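Local coordinates for protein GTP pyrophosphokinase (Streptococcus pneumoniae, PDB 2BE3) that probably catalyses transfer of pyrophosphate from ATP to GTP, making the alarmone (p)ppGpp of the bacterial stringent response, as in RelA/SpoT relatives, at residues Asp109-Arg114 against Arg120-Val125; Val19-Ile24 against Tyr128-Ile133. One frame throughout, in Å; residues are numbered along the deposited sequence.

Interaction 1: Asp109-Arg114 against Arg120-Val125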
loop_
_atom_site.group_PDB
_atom_site.type_symbol
_atom_site.label_atom_id
_atom_site.label_comp_id
_atom_site.label_asym_id
_atom_site.label_seq_id
_atom_site.Cartn_x
_atom_site.Cartn_y
_atom_site.Cartn_z
ATOM N N ASP A 109 23.635 -5.911 -11.381
ATOM C CA ASP A 109 24.402 -6.464 -10.321
ATOM C C ASP A 109 25.748 -5.761 -10.182
ATOM O O ASP A 109 26.739 -6.177 -10.796
ATOM C CB ASP A 109 24.590 -7.971 -10.568
ATOM C CG ASP A 109 25.224 -8.669 -9.387
ATOM O OD1 ASP A 109 25.458 -8.007 -8.356
ATOM O OD2 ASP A 109 25.503 -9.869 -9.481
ATOM N N TYR A 110 25.786 -4.720 -9.359
ATOM C CA TYR A 110 27.035 -4.004 -9.089
ATOM C C TYR A 110 27.680 -4.512 -7.828
ATOM O O TYR A 110 28.460 -3.816 -7.220
ATOM C CB TYR A 110 26.808 -2.484 -8.952
ATOM C CG TYR A 110 26.303 -1.897 -10.226
ATOM C CD1 TYR A 110 27.095 -1.907 -11.373
ATOM C CD2 TYR A 110 25.024 -1.367 -10.300
ATOM C CE1 TYR A 110 26.616 -1.386 -12.561
ATOM C CE2 TYR A 110 24.542 -0.848 -11.476
ATOM C CZ TYR A 110 25.336 -0.857 -12.593
ATOM O OH TYR A 110 24.832 -0.363 -13.767
ATOM N N ILE A 111 27.286 -5.706 -7.409
ATOM C CA ILE A 111 28.003 -6.415 -6.384
ATOM C C ILE A 111 28.985 -7.345 -7.095
ATOM O O ILE A 111 30.181 -7.196 -6.913
ATOM C CB ILE A 111 27.073 -7.186 -5.428
ATOM C CG1 ILE A 111 26.109 -6.214 -4.709
ATOM C CG2 ILE A 111 27.932 -7.994 -4.423
ATOM C CD1 ILE A 111 24.847 -6.891 -4.118
ATOM N N THR A 112 28.496 -8.273 -7.922
ATOM C CA THR A 112 29.382 -9.094 -8.747
ATOM C C THR A 112 30.213 -8.218 -9.681
ATOM O O THR A 112 31.410 -8.439 -9.835
ATOM C CB THR A 112 28.604 -10.098 -9.599
ATOM O OG1 THR A 112 27.760 -10.873 -8.751
ATOM C CG2 THR A 112 29.552 -11.031 -10.348
ATOM N N HIS A 113 29.571 -7.236 -10.316
ATOM C CA HIS A 113 30.266 -6.277 -11.212
ATOM C C HIS A 113 30.401 -4.907 -10.545
ATOM O O HIS A 113 29.758 -3.907 -10.938
ATOM C CB HIS A 113 29.537 -6.173 -12.541
ATOM C CG HIS A 113 29.253 -7.508 -13.158
ATOM N ND1 HIS A 113 30.228 -8.265 -13.775
ATOM C CD2 HIS A 113 28.106 -8.228 -13.244
ATOM C CE1 HIS A 113 29.696 -9.389 -14.219
ATOM N NE2 HIS A 113 28.410 -9.390 -13.913
ATOM N N ARG A 114 31.231 -4.895 -9.508
ATOM C CA ARG A 114 31.515 -3.696 -8.744
ATOM C C ARG A 114 32.056 -2.598 -9.694
ATOM O O ARG A 114 32.919 -2.871 -10.541
ATOM C CB ARG A 114 32.511 -4.045 -7.626
ATOM C CG ARG A 114 33.158 -2.858 -6.951
ATOM C CD ARG A 114 33.802 -3.236 -5.619
ATOM N NE ARG A 114 35.088 -3.917 -5.769
ATOM C CZ ARG A 114 35.242 -5.243 -5.842
ATOM N NH1 ARG A 114 36.455 -5.754 -5.969
ATOM N NH2 ARG A 114 34.195 -6.071 -5.790
ATOM N N ARG A 120 29.075 -0.564 -4.699
ATOM C CA ARG A 120 28.436 -1.887 -4.699
ATOM C C ARG A 120 26.964 -1.663 -4.404
ATOM O O ARG A 120 26.633 -0.935 -3.461
ATOM C CB ARG A 120 29.035 -2.818 -3.614
ATOM C CG ARG A 120 30.436 -3.378 -3.892
ATOM C CD ARG A 120 30.916 -4.246 -2.748
ATOM N NE ARG A 120 30.923 -3.475 -1.495
ATOM C CZ ARG A 120 30.546 -3.945 -0.307
ATOM N NH1 ARG A 120 30.150 -5.207 -0.155
ATOM N NH2 ARG A 120 30.565 -3.149 0.731
ATOM N N SER A 121 26.092 -2.281 -5.202
ATOM C CA SER A 121 24.647 -2.239 -4.985
ATOM C C SER A 121 23.985 -3.211 -5.948
ATOM O O SER A 121 24.630 -3.723 -6.864
ATOM C CB SER A 121 24.116 -0.837 -5.259
ATOM O OG SER A 121 22.815 -0.683 -4.741
ATOM N N TYR A 122 22.707 -3.488 -5.744
ATOM C CA TYR A 122 22.011 -4.332 -6.686
ATOM C C TYR A 122 20.707 -3.612 -7.022
ATOM O O TYR A 122 19.989 -3.203 -6.120
ATOM C CB TYR A 122 21.747 -5.718 -6.082
ATOM C CG TYR A 122 21.308 -6.764 -7.100
ATOM C CD1 TYR A 122 22.227 -7.690 -7.608
ATOM C CD2 TYR A 122 19.976 -6.835 -7.545
ATOM C CE1 TYR A 122 21.831 -8.658 -8.504
ATOM C CE2 TYR A 122 19.575 -7.796 -8.470
ATOM C CZ TYR A 122 20.507 -8.700 -8.935
ATOM O OH TYR A 122 20.159 -9.664 -9.837
ATOM N N HIS A 123 20.448 -3.415 -8.310
ATOM C CA HIS A 123 19.315 -2.618 -8.782
ATOM C C HIS A 123 18.271 -3.531 -9.380
ATOM O O HIS A 123 18.578 -4.353 -10.226
ATOM C CB HIS A 123 19.757 -1.587 -9.834
ATOM C CG HIS A 123 20.785 -0.609 -9.333
ATOM N ND1 HIS A 123 21.184 0.491 -10.062
ATOM C CD2 HIS A 123 21.525 -0.588 -8.196
ATOM C CE1 HIS A 123 22.094 1.165 -9.382
ATOM N NE2 HIS A 123 22.328 0.527 -8.250
ATOM N N VAL A 124 17.047 -3.436 -8.901
ATOM C CA VAL A 124 15.964 -4.043 -9.608
ATOM C C VAL A 124 14.956 -2.993 -10.063
ATOM O O VAL A 124 14.417 -2.246 -9.240
ATOM C CB VAL A 124 15.474 -5.421 -8.989
ATOM C CG1 VAL A 124 16.170 -5.782 -7.728
ATOM C CG2 VAL A 124 13.958 -5.669 -9.046
ATOM N N VAL A 125 14.789 -2.892 -11.387
ATOM C CA VAL A 125 13.823 -1.970 -11.977
ATOM C C VAL A 125 12.523 -2.701 -12.265
ATOM O O VAL A 125 12.545 -3.772 -12.847
ATOM C CB VAL A 125 14.370 -1.295 -13.253
ATOM C CG1 VAL A 125 13.348 -0.290 -13.811
ATOM C CG2 VAL A 125 15.734 -0.590 -12.951
#

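Interaction 2: Val19-Ile24 against Tyr128-Ile133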
loop_
_atom_site.group_PDB
_atom_site.type_symbol
_atom_site.label_atom_id
_atom_site.label_comp_id
_atom_site.label_asym_id
_atom_site.label_seq_id
_atom_site.Cartn_x
_atom_site.Cartn_y
_atom_site.Cartn_z
ATOM N N VAL A 19 5.730 4.913 -4.269
ATOM C CA VAL A 19 6.711 4.889 -3.165
ATOM C C VAL A 19 6.072 4.552 -1.800
ATOM O O VAL A 19 6.594 3.716 -1.045
ATOM C CB VAL A 19 7.516 6.223 -3.035
ATOM C CG1 VAL A 19 8.383 6.185 -1.774
ATOM C CG2 VAL A 19 8.403 6.407 -4.268
ATOM N N GLY A 20 4.961 5.220 -1.499
ATOM C CA GLY A 20 4.186 4.967 -0.282
ATOM C C GLY A 20 3.712 3.527 -0.187
ATOM O O GLY A 20 3.906 2.880 0.836
ATOM N N GLU A 21 3.112 3.002 -1.248
ATOM C CA GLU A 21 2.692 1.606 -1.250
ATOM C C GLU A 21 3.879 0.641 -1.164
ATOM O O GLU A 21 3.842 -0.328 -0.399
ATOM C CB GLU A 21 1.855 1.283 -2.464
ATOM C CG GLU A 21 0.474 1.890 -2.453
ATOM C CD GLU A 21 -0.283 1.647 -3.759
ATOM O OE1 GLU A 21 0.048 0.681 -4.520
ATOM O OE2 GLU A 21 -1.222 2.427 -4.025
ATOM N N LEU A 22 4.933 0.905 -1.933
ATOM C CA LEU A 22 6.055 -0.018 -1.982
ATOM C C LEU A 22 6.830 -0.085 -0.653
ATOM O O LEU A 22 7.209 -1.170 -0.210
ATOM C CB LEU A 22 6.963 0.299 -3.172
ATOM C CG LEU A 22 6.407 -0.199 -4.511
ATOM C CD1 LEU A 22 7.098 0.430 -5.709
ATOM C CD2 LEU A 22 6.524 -1.704 -4.529
ATOM N N LYS A 23 7.030 1.069 -0.012
ATOM C CA LYS A 23 7.590 1.106 1.359
ATOM C C LYS A 23 6.823 0.240 2.299
ATOM O O LYS A 23 7.423 -0.493 3.048
ATOM C CB LYS A 23 7.686 2.524 1.949
ATOM C CG LYS A 23 8.874 3.284 1.422
ATOM C CD LYS A 23 9.137 4.578 2.166
ATOM C CE LYS A 23 7.950 5.472 2.167
ATOM N NZ LYS A 23 8.325 6.783 2.764
ATOM N N ILE A 24 5.505 0.320 2.290
ATOM C CA ILE A 24 4.699 -0.503 3.186
ATOM C C ILE A 24 4.768 -1.995 2.805
ATOM O O ILE A 24 4.885 -2.862 3.668
ATOM C CB ILE A 24 3.238 0.016 3.253
ATOM C CG1 ILE A 24 3.169 1.315 4.058
ATOM C CG2 ILE A 24 2.269 -1.030 3.838
ATOM C CD1 ILE A 24 1.933 2.161 3.664
ATOM N N TYR A 128 5.341 -1.080 -11.983
ATOM C CA TYR A 128 4.414 -1.078 -10.862
ATOM C C TYR A 128 3.203 -0.250 -11.282
ATOM O O TYR A 128 3.336 0.872 -11.779
ATOM C CB TYR A 128 5.095 -0.525 -9.596
ATOM C CG TYR A 128 4.253 -0.649 -8.349
ATOM C CD1 TYR A 128 4.148 -1.872 -7.676
ATOM C CD2 TYR A 128 3.528 0.453 -7.854
ATOM C CE1 TYR A 128 3.363 -2.000 -6.542
ATOM C CE2 TYR A 128 2.715 0.329 -6.732
ATOM C CZ TYR A 128 2.645 -0.897 -6.072
ATOM O OH TYR A 128 1.857 -1.032 -4.944
ATOM N N THR A 129 2.020 -0.826 -11.119
ATOM C CA THR A 129 0.773 -0.132 -11.446
ATOM C C THR A 129 0.086 0.380 -10.181
ATOM O O THR A 129 -0.124 -0.369 -9.225
ATOM C CB THR A 129 -0.163 -1.061 -12.233
ATOM O OG1 THR A 129 0.526 -1.422 -13.421
ATOM C CG2 THR A 129 -1.507 -0.348 -12.624
ATOM N N VAL A 130 -0.227 1.675 -10.177
ATOM C CA VAL A 130 -1.043 2.265 -9.102
ATOM C C VAL A 130 -2.458 2.542 -9.612
ATOM O O VAL A 130 -2.640 2.906 -10.772
ATOM C CB VAL A 130 -0.412 3.558 -8.506
ATOM C CG1 VAL A 130 0.823 3.208 -7.720
ATOM C CG2 VAL A 130 -0.088 4.577 -9.607
ATOM N N ASP A 131 -3.452 2.349 -8.741
ATOM C CA ASP A 131 -4.830 2.755 -9.039
ATOM C C ASP A 131 -5.057 4.180 -8.573
ATOM O O ASP A 131 -4.647 4.574 -7.486
ATOM C CB ASP A 131 -5.834 1.794 -8.409
ATOM C CG ASP A 131 -5.753 0.402 -9.010
ATOM O OD1 ASP A 131 -6.216 0.208 -10.154
ATOM O OD2 ASP A 131 -5.235 -0.500 -8.325
ATOM N N THR A 132 -5.718 4.943 -9.420
ATOM C CA THR A 132 -5.729 6.391 -9.345
ATOM C C THR A 132 -7.163 6.746 -9.694
ATOM O O THR A 132 -7.761 6.052 -10.510
ATOM C CB THR A 132 -4.734 6.916 -10.426
ATOM O OG1 THR A 132 -3.419 6.988 -9.872
ATOM C CG2 THR A 132 -5.109 8.240 -11.011
ATOM N N ILE A 133 -7.720 7.806 -9.106
ATOM C CA ILE A 133 -9.083 8.258 -9.466
ATOM C C ILE A 133 -9.239 8.613 -10.958
ATOM O O ILE A 133 -10.356 8.573 -11.504
ATOM C CB ILE A 133 -9.618 9.386 -8.550
ATOM C CG1 ILE A 133 -8.912 10.712 -8.843
ATOM C CG2 ILE A 133 -9.443 8.995 -7.079
ATOM C CD1 ILE A 133 -9.836 11.906 -8.801
HETATM O O HOH W 1 -3.022 1.681 -5.675
HETATM O O HOH W 2 -1.026 -0.758 -6.612
#

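Interaction 1: Asp109-Arg114 against Arg120-Val125
Asp109 closes the antiparallel pairing of strands 102-109 and 122-130 with Tyr122, a non-hydrogen-bonded bridge with the two CA atoms 4.8 Å apart. On the sheet face they share, Asp109 OD1 lies 3.3 Å from Tyr122 CD1, at the ring edge and near its plane. CG of Asp109 is anti to its backbone N (chi1 -172°), which brings the carboxylate both to the Tyr122 ring edge and to the N-H groups of its own loop: OD1 takes the backbone N-H of Ile111 in an Asx turn and that of Thr112 in an Asx motif, both from one face of the carboxylate plane, while OD2 accepts from Thr112 OG1 at 2.6 Å. Past the last bridge, Tyr110 and Ser121 are joined by two weak backbone bonds, Tyr110 N to Ser121 O at 2.9 Å and Ser121 N to Tyr110 O at 3.5 Å; the same Tyr110 carbonyl receives a CA-H...O contact from Arg120. The Tyr110 ring turns its edge to one face of the His123 imidazole, a T-shaped pair with centroids 5.1 Å apart and planes at 70°. Ile111 sends CD1 to Tyr122 CB at 3.9 Å, and Val89 of helix 89-97 touches both residues. At the far end the Arg114 and Arg120 chains run side by side, CD of Arg114 being 3.8 Å from CG of Arg120, and Asp187 forms a salt bridge with Arg120 NH1. Three hydrogen bonds, two from backbone N-H groups and one from a hydroxyl, thus pin the Asp109 carboxylate to its own loop, whereas the backbone bonds between the two segments are weak.

Interaction 2: Val19-Ile24 against Tyr128-Ile133
Helix 6-35 packs against the end of strand 122-130 through Glu21 and Leu22, which meet Tyr128 in two different ways. Tyr128 OH donates to Glu21 OE1 at 2.5 Å, using the anti lone pair of that oxygen, and the carboxylate and ring planes stand 68° apart. Leu22 lies over one face of the same ring: its CG sits 4.0 Å from the ring centroid and 9° off the normal, a CH-pi contact, with CD2 3.8 Å from Tyr128 CE1. This is helix-on-sheet packing, the axes of the short segments 19-24 and 128-130 passing 10.1 Å apart at 117°, so the long aromatic side chain spans the gap. Tyr128 points its CB at the helix, and its hydroxyl ends beside Glu21 OE1. Beyond the ring, water 1 donates to Glu21 OE2 at 2.6 Å and accepts from Asp131 N at 3.2 Å, tying the carboxylate to the backbone where the strand has ended. Lys25 is a second partner of Tyr128 OH, and its charge would be expected to favour an ionised Glu21. Asp131 OD1 in turn accepts from Gln100 N of the second subunit, placing this corner at the dimer interface.

Strand 122-130 joins the two contacts: interaction 1 takes its beginning and interaction 2 its end, with centres about 24 Å apart on opposite sides of the chain's centre. In the five-stranded mixed sheet this strand lies between 137-147 and 102-109, the latter one of the two edge strands within this chain. Interaction 1 is a local turn between neighbouring strands, five residues separating its segments, and is nested along the chain within the much longer loop closed by interaction 2, which brings N-terminal helix 6-35 back to the sheet. One strand therefore links a turn beside helices 89-97 and 170-191, untouched by the other subunit, to a corner that the second subunit reaches.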